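Local coordinates for flagellar biosynthesis protein FlhA (Bacillus subtilis, PDB 3MIX), which takes part in the export of flagellar proteins, this chain being the cytosolic domain of a larger membrane protein of the type III secretion system, at residues D71-I76 with P89-R94; N102-K107 with S172-H177. All coordinates share one frame; numbering follows the deposited sequence.

Interaction 1: D71-I76 with P89-R94; sequences DRIVMI and PVVRIR
Ile73, in the 71-76 part of helix 69-84, meets Val91 and Ile93 of 89-94, and this apolar junction joins the two segments without any hydrogen bond between them. Both branches of the isoleucine take part. The CG2 methyl of Ile73 lies 3.8 Å from CG2 of Val91, where the two side chains cross at a slant. The longer branch goes further along the strand, with CG1 anti to the carbonyl carbon (chi1 -72°). At its end CD1 of Ile73 meets CD1 of Ile93 tip to tip at 3.5 Å, a tight methyl contact. The same CD1 of Ile73 is also 4.1 Å from CB of Val91, so this one methyl touches both strand residues. The backbones stay well apart, CA of Ile73 and CA of Val91 being 7.8 Å from each other, so the side chains alone bridge the gap.

Backbone hydrogen bonds tie the helix within itself and the strand to its neighbour. In the helix, Met75 N bonds to Asp71 O at 3.2 Å. The strand instead pairs with 49-53, through bonds of Arg92 and Arg94 to that strand, whose Ile49 and Phe51 also touch the Val91 side chain.

Charged groups keep clear of the apolar junction. The CB of Arg92 points away from the helix, and CD of Arg94 lies 3.8 Å above the plane of the Arg92 guanidinium, displaced toward its rim; Arg94 in turn forms a salt bridge with Glu52.

Strands 49-53 and 92-95 run parallel and side by side, with helix 69-84 in the connection between them and packed on the second strand: a beta-alpha-beta crossover, with Ile73 as a helix residue packed against the sheet.

Interaction 2: N102-K107 with S172-H177; sequences NEYRLK and SVVSTH
Val174 sets its CG2 methyl over one face of the Tyr104 ring, 4.1 Å from the centroid and only 7° off the normal, a well-centred CH-pi contact. It belongs to the packing of helix 170-189 on a mixed beta-sheet, in which strand 103-108 lies between 49-53 and 111-117. Tyr104 is buried, and with CG wedged between the backbone N and the carbonyl carbon (chi1 69°) its ring extends from the strand to the helix. There the hydroxyl meets His177, one helical turn after Val173, whose carbonyl O accepts a bond from His177 N at 3.0 Å. The two rings stand rim to rim, planes at 73°, neither over the face of the other, while Ala114 of strand 111-117 touches the His177 side chain. A phenylalanine in place of Tyr104 would keep the ring beneath Val174 but would probably leave His177 ND1 without this partner and its imidazole less fixed in rotation. The polar link itself is short: Tyr104 OH and His177 ND1 are 2.5 Å apart in a hydrogen bond that either could donate, with ND1 at the edge of the tyrosine ring, in its plane.

Interactions 1 and 2 are neighbours, their centres about 12 Å apart, and bring two helices, 69-84 and 170-189, onto one sheet. Strand 49-53 lies between 92-95 and 103-108, and its Phe51 touches both Val91 of interaction 1 and Val174 of interaction 2, giving the two contacts a shared apolar neighbour. The helices also meet directly. Arg72 NH1 comes within 3.0 Å of Ser175 OG, a probable but weak hydrogen bond, while Ser175 OG bonds to Ala171 O within its own helix. Nearby, Ile76 CD1 packs at 3.5 Å from Ser175 O. In sequence the crossover of interaction 1 is complete before interaction 2 begins.

Interaction 1: D71-I76 with P89-R94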
loop_
_atom_site.group_PDB
_atom_site.type_symbol
_atom_site.label_atom_id
_atom_site.label_comp_id
_atom_site.label_asym_id
_atom_site.label_seq_id
_atom_site.Cartn_x
_atom_site.Cartn_y
_atom_site.Cartn_z
ATOM N N ASP A 71 -17.121 15.145 -4.702
ATOM C CA ASP A 71 -16.304 16.049 -3.908
ATOM C C ASP A 71 -15.537 15.265 -2.861
ATOM O O ASP A 71 -14.395 15.594 -2.572
ATOM C CB ASP A 71 -17.147 17.168 -3.248
ATOM C CG ASP A 71 -17.537 18.273 -4.232
ATOM O OD1 ASP A 71 -16.860 18.417 -5.277
ATOM O OD2 ASP A 71 -18.515 19.009 -3.966
ATOM N N ARG A 72 -16.147 14.226 -2.300
ATOM C CA ARG A 72 -15.425 13.407 -1.324
ATOM C C ARG A 72 -14.234 12.639 -1.935
ATOM O O ARG A 72 -13.207 12.465 -1.288
ATOM C CB ARG A 72 -16.365 12.477 -0.569
ATOM C CG ARG A 72 -17.289 13.255 0.362
ATOM C CD ARG A 72 -18.181 12.366 1.230
ATOM N NE ARG A 72 -18.582 13.097 2.438
ATOM C CZ ARG A 72 -17.740 13.428 3.418
ATOM N NH1 ARG A 72 -16.459 13.083 3.339
ATOM N NH2 ARG A 72 -18.171 14.106 4.466
ATOM N N ILE A 73 -14.383 12.206 -3.186
ATOM C CA ILE A 73 -13.328 11.493 -3.875
ATOM C C ILE A 73 -12.146 12.425 -4.177
ATOM O O ILE A 73 -10.985 12.041 -4.011
ATOM C CB ILE A 73 -13.871 10.769 -5.127
ATOM C CG1 ILE A 73 -14.719 9.580 -4.669
ATOM C CG2 ILE A 73 -12.726 10.308 -6.012
ATOM C CD1 ILE A 73 -15.540 8.937 -5.746
ATOM N N VAL A 74 -12.471 13.651 -4.582
ATOM C CA VAL A 74 -11.490 14.711 -4.800
ATOM C C VAL A 74 -10.620 14.952 -3.554
ATOM O O VAL A 74 -9.391 15.018 -3.634
ATOM C CB VAL A 74 -12.189 16.008 -5.280
ATOM C CG1 VAL A 74 -11.266 17.219 -5.167
ATOM C CG2 VAL A 74 -12.695 15.825 -6.730
ATOM N N MET A 75 -11.272 15.056 -2.405
ATOM C CA MET A 75 -10.601 15.156 -1.112
ATOM C C MET A 75 -9.640 14.005 -0.864
ATOM O O MET A 75 -8.502 14.213 -0.445
ATOM C CB MET A 75 -11.644 15.138 -0.003
ATOM C CG MET A 75 -11.962 16.465 0.588
ATOM S SD MET A 75 -11.625 17.895 -0.466
ATOM C CE MET A 75 -10.519 18.768 0.635
ATOM N N ILE A 76 -10.128 12.787 -1.075
ATOM C CA ILE A 76 -9.306 11.601 -0.901
ATOM C C ILE A 76 -8.055 11.680 -1.781
ATOM O O ILE A 76 -6.941 11.460 -1.301
ATOM C CB ILE A 76 -10.135 10.320 -1.163
ATOM C CG1 ILE A 76 -11.259 10.220 -0.101
ATOM C CG2 ILE A 76 -9.226 9.087 -1.197
ATOM C CD1 ILE A 76 -12.258 9.119 -0.375
ATOM N N PRO A 89 -6.060 7.505 -9.723
ATOM C CA PRO A 89 -6.751 7.781 -10.977
ATOM C C PRO A 89 -8.237 8.040 -10.736
ATOM O O PRO A 89 -8.745 7.945 -9.603
ATOM C CB PRO A 89 -6.544 6.492 -11.786
ATOM C CG PRO A 89 -6.438 5.389 -10.683
ATOM C CD PRO A 89 -5.707 6.076 -9.550
ATOM N N VAL A 90 -8.898 8.419 -11.822
ATOM C CA VAL A 90 -10.333 8.571 -11.914
ATOM C C VAL A 90 -11.037 7.364 -11.286
ATOM O O VAL A 90 -10.675 6.213 -11.569
ATOM C CB VAL A 90 -10.711 8.724 -13.416
ATOM C CG1 VAL A 90 -12.222 8.641 -13.658
ATOM C CG2 VAL A 90 -10.210 10.046 -13.914
ATOM N N VAL A 91 -12.036 7.633 -10.441
ATOM C CA VAL A 91 -12.884 6.570 -9.898
ATOM C C VAL A 91 -14.124 6.373 -10.762
ATOM O O VAL A 91 -14.805 7.334 -11.126
ATOM C CB VAL A 91 -13.303 6.788 -8.418
ATOM C CG1 VAL A 91 -14.135 5.609 -7.959
ATOM C CG2 VAL A 91 -12.050 6.931 -7.510
ATOM N N ARG A 92 -14.391 5.124 -11.106
ATOM C CA ARG A 92 -15.564 4.810 -11.886
ATOM C C ARG A 92 -16.734 4.580 -10.926
ATOM O O ARG A 92 -16.647 3.792 -9.984
ATOM C CB ARG A 92 -15.297 3.587 -12.763
ATOM C CG ARG A 92 -16.058 3.589 -14.062
ATOM C CD ARG A 92 -17.240 2.645 -14.031
ATOM N NE ARG A 92 -16.915 1.340 -14.597
ATOM C CZ ARG A 92 -17.420 0.856 -15.735
ATOM N NH1 ARG A 92 -18.288 1.570 -16.444
ATOM N NH2 ARG A 92 -17.050 -0.346 -16.168
ATOM N N ILE A 93 -17.823 5.290 -11.168
ATOM C CA ILE A 93 -18.985 5.235 -10.288
ATOM C C ILE A 93 -20.237 4.674 -11.016
ATOM O O ILE A 93 -20.727 5.277 -11.967
ATOM C CB ILE A 93 -19.185 6.632 -9.646
ATOM C CG1 ILE A 93 -17.993 6.926 -8.704
ATOM C CG2 ILE A 93 -20.545 6.764 -8.943
ATOM C CD1 ILE A 93 -17.752 8.394 -8.447
ATOM N N ARG A 94 -20.720 3.512 -10.565
ATOM C CA ARG A 94 -21.867 2.810 -11.180
ATOM C C ARG A 94 -22.913 2.387 -10.160
ATOM O O ARG A 94 -22.586 1.727 -9.169
ATOM C CB ARG A 94 -21.427 1.497 -11.833
ATOM C CG ARG A 94 -20.680 1.587 -13.125
ATOM C CD ARG A 94 -20.946 0.348 -14.002
ATOM N NE ARG A 94 -20.547 -0.918 -13.372
ATOM C CZ ARG A 94 -21.320 -2.002 -13.277
ATOM N NH1 ARG A 94 -22.560 -2.004 -13.777
ATOM N NH2 ARG A 94 -20.850 -3.094 -12.685
#

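Interaction 2: N102-K107 with S172-H177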
loop_
_atom_site.group_PDB
_atom_site.type_symbol
_atom_site.label_atom_id
_atom_site.label_comp_id
_atom_site.label_asym_id
_atom_site.label_seq_id
_atom_site.Cartn_x
_atom_site.Cartn_y
_atom_site.Cartn_z
ATOM N N ASN A 102 -29.123 -0.476 0.033
ATOM C CA ASN A 102 -28.163 0.257 0.848
ATOM C C ASN A 102 -26.699 -0.168 0.650
ATOM O O ASN A 102 -25.813 0.338 1.329
ATOM C CB ASN A 102 -28.533 0.129 2.330
ATOM C CG ASN A 102 -29.821 0.858 2.685
ATOM O OD1 ASN A 102 -30.060 1.987 2.247
ATOM N ND2 ASN A 102 -30.645 0.220 3.501
ATOM N N GLU A 103 -26.451 -1.085 -0.275
ATOM C CA GLU A 103 -25.127 -1.692 -0.413
ATOM C C GLU A 103 -24.170 -0.913 -1.313
ATOM O O GLU A 103 -24.553 -0.459 -2.393
ATOM C CB GLU A 103 -25.244 -3.123 -0.937
ATOM C CG GLU A 103 -24.276 -4.084 -0.284
ATOM C CD GLU A 103 -24.832 -4.677 1.007
ATOM O OE1 GLU A 103 -24.927 -3.940 2.018
ATOM O OE2 GLU A 103 -25.170 -5.884 1.007
ATOM N N TYR A 104 -22.927 -0.767 -0.861
ATOM C CA TYR A 104 -21.866 -0.307 -1.739
ATOM C C TYR A 104 -20.743 -1.326 -1.812
ATOM O O TYR A 104 -20.571 -2.149 -0.908
ATOM C CB TYR A 104 -21.331 1.071 -1.329
ATOM C CG TYR A 104 -20.553 1.082 -0.034
ATOM C CD1 TYR A 104 -19.191 0.760 -0.016
ATOM C CD2 TYR A 104 -21.168 1.429 1.169
ATOM C CE1 TYR A 104 -18.467 0.771 1.170
ATOM C CE2 TYR A 104 -20.455 1.445 2.361
ATOM C CZ TYR A 104 -19.098 1.117 2.351
ATOM O OH TYR A 104 -18.377 1.128 3.519
ATOM N N ARG A 105 -19.974 -1.233 -2.887
ATOM C CA ARG A 105 -18.875 -2.140 -3.167
ATOM C C ARG A 105 -17.704 -1.371 -3.805
ATOM O O ARG A 105 -17.917 -0.494 -4.641
ATOM C CB ARG A 105 -19.384 -3.206 -4.122
ATOM C CG ARG A 105 -18.557 -4.448 -4.205
ATOM C CD ARG A 105 -19.210 -5.413 -5.182
ATOM N NE ARG A 105 -18.240 -6.341 -5.762
ATOM C CZ ARG A 105 -18.359 -6.896 -6.969
ATOM N NH1 ARG A 105 -19.398 -6.596 -7.748
ATOM N NH2 ARG A 105 -17.423 -7.738 -7.407
ATOM N N LEU A 106 -16.475 -1.685 -3.394
ATOM C CA LEU A 106 -15.272 -1.075 -3.978
ATOM C C LEU A 106 -14.379 -2.115 -4.633
ATOM O O LEU A 106 -14.062 -3.144 -4.039
ATOM C CB LEU A 106 -14.465 -0.289 -2.935
ATOM C CG LEU A 106 -13.290 0.538 -3.501
ATOM C CD1 LEU A 106 -13.771 1.825 -4.207
ATOM C CD2 LEU A 106 -12.291 0.870 -2.424
ATOM N N LYS A 107 -13.976 -1.835 -5.862
ATOM C CA LYS A 107 -13.074 -2.713 -6.592
ATOM C C LYS A 107 -11.817 -1.957 -6.955
ATOM O O LYS A 107 -11.867 -0.770 -7.260
ATOM C CB LYS A 107 -13.742 -3.270 -7.853
ATOM C CG LYS A 107 -15.101 -3.924 -7.584
ATOM C CD LYS A 107 -15.870 -4.289 -8.869
ATOM C CE LYS A 107 -15.278 -5.530 -9.552
ATOM N NZ LYS A 107 -16.294 -6.292 -10.354
ATOM N N SER A 172 -19.157 10.178 5.291
ATOM C CA SER A 172 -17.876 10.106 5.984
ATOM C C SER A 172 -17.450 8.670 6.237
ATOM O O SER A 172 -16.272 8.348 6.105
ATOM C CB SER A 172 -17.917 10.874 7.313
ATOM O OG SER A 172 -17.566 12.226 7.129
ATOM N N VAL A 173 -18.402 7.815 6.608
ATOM C CA VAL A 173 -18.110 6.389 6.781
ATOM C C VAL A 173 -17.525 5.793 5.490
ATOM O O VAL A 173 -16.489 5.132 5.532
ATOM C CB VAL A 173 -19.348 5.582 7.229
ATOM C CG1 VAL A 173 -18.978 4.126 7.490
ATOM C CG2 VAL A 173 -19.958 6.200 8.479
ATOM N N VAL A 174 -18.185 6.049 4.358
ATOM C CA VAL A 174 -17.751 5.505 3.074
ATOM C C VAL A 174 -16.435 6.146 2.619
ATOM O O VAL A 174 -15.594 5.475 2.027
ATOM C CB VAL A 174 -18.890 5.540 1.975
ATOM C CG1 VAL A 174 -19.399 6.977 1.725
ATOM C CG2 VAL A 174 -18.402 4.920 0.672
ATOM N N SER A 175 -16.257 7.422 2.962
ATOM C CA SER A 175 -15.038 8.165 2.676
ATOM C C SER A 175 -13.811 7.557 3.325
ATOM O O SER A 175 -12.807 7.349 2.650
ATOM C CB SER A 175 -15.149 9.613 3.146
ATOM O OG SER A 175 -15.768 10.399 2.155
ATOM N N THR A 176 -13.884 7.300 4.630
ATOM C CA THR A 176 -12.749 6.732 5.339
ATOM C C THR A 176 -12.580 5.234 4.985
ATOM O O THR A 176 -11.459 4.744 4.877
ATOM C CB THR A 176 -12.756 7.048 6.874
ATOM O OG1 THR A 176 -13.281 5.954 7.618
ATOM C CG2 THR A 176 -13.549 8.335 7.193
ATOM N N HIS A 177 -13.683 4.530 4.745
ATOM C CA HIS A 177 -13.594 3.172 4.200
ATOM C C HIS A 177 -12.869 3.080 2.829
ATOM O O HIS A 177 -12.022 2.196 2.613
ATOM C CB HIS A 177 -14.968 2.524 4.134
ATOM C CG HIS A 177 -14.916 1.036 4.044
ATOM N ND1 HIS A 177 -15.989 0.277 3.646
ATOM C CD2 HIS A 177 -13.900 0.167 4.265
ATOM C CE1 HIS A 177 -15.648 -0.999 3.650
ATOM N NE2 HIS A 177 -14.382 -1.092 4.011
#